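Cytidine deaminase (Mycobacterium tuberculosis, PDB 4WIG) probably recycles cytidine and 2'-deoxycytidine by hydrolytic deamination to uridine and 2'-deoxyuridine, working as a zinc-dependent homotetramer. Local coordinates at residues V4-L9 / E103-H108; A64-G69 / L97-S102. The protein carries 1 engineered substitution. One frame throughout, in Å; residues are numbered along the deposited sequence.

Interaction 1: residues V4-L9 / E103-H108; sequences VDWNML and ELLIDH
The indole of W6 meets L105 and D107 in a helix-to-sheet contact: the first turn of helix 6-17 rests on the short strand 105-106 of the mixed sheet of the deaminase fold. With CG anti to the carbonyl carbon (chi1 -70°), its ring leaves the helix toward the strand and lays the six-membered part along the backbone there. CZ2 of W6 packs on CB of L105 at 3.7 Å, the two side chains crossing at about a right angle. At the ring's edge and near its plane lies the carbonyl O of L105, 3.6 Å from W6 CH2. D107 approaches differently, passing W6 in the opposite direction with its CG 3.5 Å from W6 CE3 and its carboxylate turned 34° from the indole. D107 OD1 stands 3.7 Å above one face, toward the rim, while the methyl V4 CG1 covers the centre of the opposite face, so the two faces have different neighbours. The turn itself is capped by D5, whose OD2 accepts from M8 N at 3.0 Å. A75 on strand 73-80 and P112 also pack on W6. The main partner of the D107 carboxylate is R10, one turn further along the helix, in a salt bridge with OD2; H108 N bonds to D107 OD1 at 2.9 Å, bent (132°) and on the anti side. The chemistry therefore pairs an apolar indole contact with a buried acid whose charge is probably offset by that arginine, tying the helix to the strand and to the residue that follows it.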
loop_
_atom_site.group_PDB
_atom_site.type_symbol
_atom_site.label_atom_id
_atom_site.label_comp_id
_atom_site.label_asym_id
_atom_site.label_seq_id
_atom_site.Cartn_x
_atom_site.Cartn_y
_atom_site.Cartn_z
ATOM N N VAL A 4 3.548 4.591 31.763
ATOM C CA VAL A 4 3.036 5.335 30.608
ATOM C C VAL A 4 1.756 6.053 31.022
ATOM O O VAL A 4 0.879 5.451 31.631
ATOM C CB VAL A 4 2.720 4.397 29.421
ATOM C CG1 VAL A 4 2.015 5.147 28.289
ATOM C CG2 VAL A 4 3.997 3.741 28.915
ATOM N N ASP A 5 1.644 7.332 30.680
ATOM C CA ASP A 5 0.425 8.093 30.939
ATOM C C ASP A 5 -0.560 7.845 29.796
ATOM O O ASP A 5 -0.578 8.579 28.803
ATOM C CB ASP A 5 0.741 9.584 31.061
ATOM C CG ASP A 5 -0.435 10.396 31.574
ATOM O OD1 ASP A 5 -0.187 11.514 32.068
ATOM O OD2 ASP A 5 -1.596 9.937 31.499
ATOM N N TRP A 6 -1.357 6.793 29.941
ATOM C CA TRP A 6 -2.299 6.379 28.904
ATOM C C TRP A 6 -3.401 7.401 28.692
ATOM O O TRP A 6 -3.844 7.603 27.562
ATOM C CB TRP A 6 -2.886 4.998 29.213
ATOM C CG TRP A 6 -1.855 3.927 29.067
ATOM C CD1 TRP A 6 -1.247 3.232 30.072
ATOM C CD2 TRP A 6 -1.272 3.459 27.842
ATOM N NE1 TRP A 6 -0.329 2.353 29.551
ATOM C CE2 TRP A 6 -0.323 2.468 28.184
ATOM C CE3 TRP A 6 -1.461 3.776 26.489
ATOM C CZ2 TRP A 6 0.437 1.779 27.218
ATOM C CZ3 TRP A 6 -0.695 3.082 25.516
ATOM C CH2 TRP A 6 0.239 2.104 25.900
ATOM N N ASN A 7 -3.839 8.040 29.771
ATOM C CA ASN A 7 -4.840 9.097 29.675
ATOM C C ASN A 7 -4.355 10.235 28.775
ATOM O O ASN A 7 -5.105 10.744 27.937
ATOM C CB ASN A 7 -5.209 9.621 31.065
ATOM C CG ASN A 7 -6.387 10.576 31.030
ATOM O OD1 ASN A 7 -6.274 11.719 31.455
ATOM N ND2 ASN A 7 -7.517 10.118 30.481
ATOM N N MET A 8 -3.091 10.609 28.934
ATOM C CA MET A 8 -2.466 11.612 28.080
ATOM C C MET A 8 -2.342 11.151 26.622
ATOM O O MET A 8 -2.628 11.910 25.705
ATOM C CB MET A 8 -1.089 11.995 28.641
ATOM C CG MET A 8 -0.286 12.965 27.779
ATOM S SD MET A 8 0.647 12.221 26.417
ATOM C CE MET A 8 1.825 11.186 27.288
ATOM N N LEU A 9 -1.913 9.911 26.404
ATOM C CA LEU A 9 -1.733 9.408 25.040
ATOM C C LEU A 9 -3.062 9.267 24.321
ATOM O O LEU A 9 -3.201 9.648 23.166
ATOM C CB LEU A 9 -1.022 8.062 25.036
ATOM C CG LEU A 9 0.488 8.102 25.084
ATOM C CD1 LEU A 9 0.985 6.661 25.034
ATOM C CD2 LEU A 9 1.042 8.927 23.925
ATOM N N GLU A 103 8.148 -5.081 22.330
ATOM C CA GLU A 103 7.772 -4.515 23.620
ATOM C C GLU A 103 7.017 -3.191 23.539
ATOM O O GLU A 103 6.621 -2.656 24.565
ATOM C CB GLU A 103 9.004 -4.368 24.517
ATOM C CG GLU A 103 9.811 -5.655 24.631
ATOM C CD GLU A 103 8.943 -6.866 24.931
ATOM O OE1 GLU A 103 9.079 -7.893 24.225
ATOM O OE2 GLU A 103 8.094 -6.794 25.852
ATOM N N LEU A 104 6.819 -2.670 22.331
ATOM C CA LEU A 104 5.986 -1.478 22.146
ATOM C C LEU A 104 4.593 -1.765 22.698
ATOM O O LEU A 104 3.981 -2.742 22.316
ATOM C CB LEU A 104 5.908 -1.119 20.661
ATOM C CG LEU A 104 4.863 -0.100 20.224
ATOM C CD1 LEU A 104 4.997 1.207 20.980
ATOM C CD2 LEU A 104 4.973 0.138 18.727
ATOM N N LEU A 105 4.106 -0.923 23.607
ATOM C CA LEU A 105 2.787 -1.121 24.194
ATOM C C LEU A 105 1.715 -0.415 23.374
ATOM O O LEU A 105 1.886 0.748 22.965
ATOM C CB LEU A 105 2.740 -0.641 25.646
ATOM C CG LEU A 105 3.652 -1.393 26.615
ATOM C CD1 LEU A 105 3.627 -0.727 27.981
ATOM C CD2 LEU A 105 3.240 -2.853 26.725
ATOM N N ILE A 106 0.614 -1.134 23.154
ATOM C CA ILE A 106 -0.510 -0.663 22.378
ATOM C C ILE A 106 -1.743 -0.552 23.277
ATOM O O ILE A 106 -2.166 -1.535 23.868
ATOM C CB ILE A 106 -0.812 -1.661 21.232
ATOM C CG1 ILE A 106 0.450 -1.914 20.362
ATOM C CG2 ILE A 106 -2.002 -1.186 20.415
ATOM C CD1 ILE A 106 0.991 -0.687 19.678
ATOM N N ASP A 107 -2.313 0.643 23.389
ATOM C CA ASP A 107 -3.490 0.851 24.230
ATOM C C ASP A 107 -4.626 -0.084 23.833
ATOM O O ASP A 107 -4.761 -0.475 22.670
ATOM C CB ASP A 107 -4.001 2.301 24.115
ATOM C CG ASP A 107 -4.678 2.793 25.387
ATOM O OD1 ASP A 107 -4.872 2.002 26.339
ATOM O OD2 ASP A 107 -5.015 3.991 25.434
ATOM N N HIS A 108 -5.442 -0.427 24.818
ATOM C CA HIS A 108 -6.518 -1.380 24.644
ATOM C C HIS A 108 -7.554 -1.021 25.721
ATOM O O HIS A 108 -7.179 -0.545 26.785
ATOM C CB HIS A 108 -5.951 -2.796 24.800
ATOM C CG HIS A 108 -6.978 -3.882 24.735
ATOM N ND1 HIS A 108 -7.202 -4.633 23.604
ATOM C CD2 HIS A 108 -7.839 -4.345 25.667
ATOM C CE1 HIS A 108 -8.167 -5.504 23.837
ATOM N NE2 HIS A 108 -8.570 -5.350 25.084
#

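Interaction 2: residues A64-G69 / L97-S102; sequences ALHSTG and LEHGGS
E98 OE1, on the residue beside the H99 ring that meets H66 and L65, is gripped by two hydroxyls of a neighbouring subunit, those of Y21 and Y24, while OE2 bonds to V49 N of the same subunit. The stem of this glutamate also shapes the contact, for its CG lies 3.6 Å above one face of the H99 imidazole, toward the rim. Across from it, H66 arrives edge first: H66 NE2 comes to 3.1 Å from H99 CD2, which lies near the plane of the H66 ring. The two imidazoles meet obliquely, centroids 4.9 Å apart and planes at 62°. H99 ND1 is hydrogen-bonded to V95 O, one turn back in its helix, which fixes the ring's rotation. These are the last turns of helices 57-67 and 90-100, whose opposite ends carry the zinc site of the cytidine deaminase fold: C56 immediately precedes one, and C89 and C92 flank the start of the other. L65 fills in alongside, its CG anti to the backbone N (chi1 170°); that rotamer sets L65 CG 4.0 Å above the centre of the H66 ring. From there the branch CD2 of L65 reaches to 3.9 Å from H99 CB. Y21 of the neighbouring subunit meets both histidines, H99 edge-to-face and H66 with the planes about 30° apart, and V46 of that subunit, probably part of its substrate-binding strip, packs on H99.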
loop_
_atom_site.group_PDB
_atom_site.type_symbol
_atom_site.label_atom_id
_atom_site.label_comp_id
_atom_site.label_asym_id
_atom_site.label_seq_id
_atom_site.Cartn_x
_atom_site.Cartn_y
_atom_site.Cartn_z
ATOM N N ALA A 64 5.743 11.001 11.291
ATOM C CA ALA A 64 6.045 12.071 12.247
ATOM C C ALA A 64 7.293 11.762 13.071
ATOM O O ALA A 64 8.101 12.659 13.341
ATOM C CB ALA A 64 4.865 12.324 13.163
ATOM N N LEU A 65 7.420 10.509 13.503
ATOM C CA LEU A 65 8.593 10.055 14.253
ATOM C C LEU A 65 9.880 10.448 13.530
ATOM O O LEU A 65 10.804 11.013 14.128
ATOM C CB LEU A 65 8.537 8.539 14.457
ATOM C CG LEU A 65 9.766 7.824 15.003
ATOM C CD1 LEU A 65 10.113 8.318 16.396
ATOM C CD2 LEU A 65 9.537 6.319 15.016
ATOM N N HIS A 66 9.938 10.148 12.240
ATOM C CA HIS A 66 11.157 10.364 11.468
ATOM C C HIS A 66 11.303 11.761 10.891
ATOM O O HIS A 66 12.361 12.102 10.367
ATOM C CB HIS A 66 11.314 9.261 10.427
ATOM C CG HIS A 66 11.596 7.940 11.065
ATOM N ND1 HIS A 66 12.743 7.713 11.792
ATOM C CD2 HIS A 66 10.845 6.824 11.186
ATOM C CE1 HIS A 66 12.713 6.491 12.288
ATOM N NE2 HIS A 66 11.570 5.933 11.938
ATOM N N SER A 67 10.260 12.573 11.025
ATOM C CA SER A 67 10.325 13.992 10.687
ATOM C C SER A 67 10.723 14.864 11.877
ATOM O O SER A 67 10.995 16.052 11.705
ATOM C CB SER A 67 8.971 14.450 10.162
ATOM O OG SER A 67 8.687 13.806 8.941
ATOM N N THR A 68 10.746 14.280 13.074
ATOM C CA THR A 68 10.973 15.030 14.304
ATOM C C THR A 68 12.186 14.528 15.087
ATOM O O THR A 68 12.298 14.777 16.286
ATOM C CB THR A 68 9.708 15.000 15.204
ATOM O OG1 THR A 68 9.311 13.647 15.476
ATOM C CG2 THR A 68 8.559 15.741 14.531
ATOM N N GLY A 69 13.095 13.822 14.415
ATOM C CA GLY A 69 14.353 13.403 15.032
ATOM C C GLY A 69 14.564 11.910 15.141
ATOM O O GLY A 69 15.609 11.461 15.613
ATOM N N LEU A 97 6.058 -2.309 14.393
ATOM C CA LEU A 97 7.068 -3.245 14.889
ATOM C C LEU A 97 8.488 -2.834 14.497
ATOM O O LEU A 97 9.437 -3.007 15.270
ATOM C CB LEU A 97 6.774 -4.658 14.382
ATOM C CG LEU A 97 7.596 -5.767 15.040
ATOM C CD1 LEU A 97 7.066 -6.066 16.435
ATOM C CD2 LEU A 97 7.593 -7.009 14.172
ATOM N N GLU A 98 8.616 -2.281 13.292
ATOM C CA GLU A 98 9.891 -1.788 12.775
ATOM C C GLU A 98 10.477 -0.692 13.662
ATOM O O GLU A 98 11.702 -0.526 13.727
ATOM C CB GLU A 98 9.670 -1.235 11.366
ATOM C CG GLU A 98 10.917 -0.851 10.599
ATOM C CD GLU A 98 11.633 -2.041 9.982
ATOM O OE1 GLU A 98 12.874 -2.019 9.970
ATOM O OE2 GLU A 98 10.967 -2.993 9.514
ATOM N N HIS A 99 9.602 0.070 14.320
ATOM C CA HIS A 99 10.010 1.274 15.039
ATOM C C HIS A 99 9.895 1.204 16.552
ATOM O O HIS A 99 10.429 2.064 17.242
ATOM C CB HIS A 99 9.242 2.447 14.462
ATOM C CG HIS A 99 9.532 2.627 13.010
ATOM N ND1 HIS A 99 8.688 2.192 12.011
ATOM C CD2 HIS A 99 10.656 3.052 12.396
ATOM C CE1 HIS A 99 9.262 2.399 10.839
ATOM N NE2 HIS A 99 10.450 2.931 11.046
ATOM N N GLY A 100 9.225 0.174 17.055
ATOM C CA GLY A 100 9.113 -0.046 18.497
ATOM C C GLY A 100 9.372 -1.465 18.972
ATOM O O GLY A 100 9.528 -1.693 20.172
ATOM N N GLY A 101 9.399 -2.426 18.046
ATOM C CA GLY A 101 9.648 -3.817 18.384
ATOM C C GLY A 101 8.539 -4.479 19.179
ATOM O O GLY A 101 7.446 -3.924 19.358
ATOM N N SER A 102 8.835 -5.677 19.676
ATOM C CA SER A 102 7.847 -6.506 20.360
ATOM C C SER A 102 7.335 -5.909 21.675
ATOM O O SER A 102 6.219 -6.214 22.094
ATOM C CB SER A 102 8.437 -7.890 20.625
ATOM O OG SER A 102 9.636 -7.777 21.367
#

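Interactions 1 and 2 lie about 15 Å apart, centre to centre, and are joined by the chain where S102 runs straight into E103. In sequence order come 4-9, 64-69, 97-102 and 103-108, so helix 6-17 meets the strand only after both helices of interaction 2. Helix 90-100 links strand 73-80 to its parallel neighbour 105-106 in a beta-alpha-beta crossover: the helix ends in interaction 2 and the second strand enters interaction 1, so the two contacts brace successive pieces of one unit. Interaction 2 pairs helices whose starts hold the zinc ligands at their ends away from the metal, the H99 side chain about 13 Å from the zinc, where a neighbouring subunit closes over them.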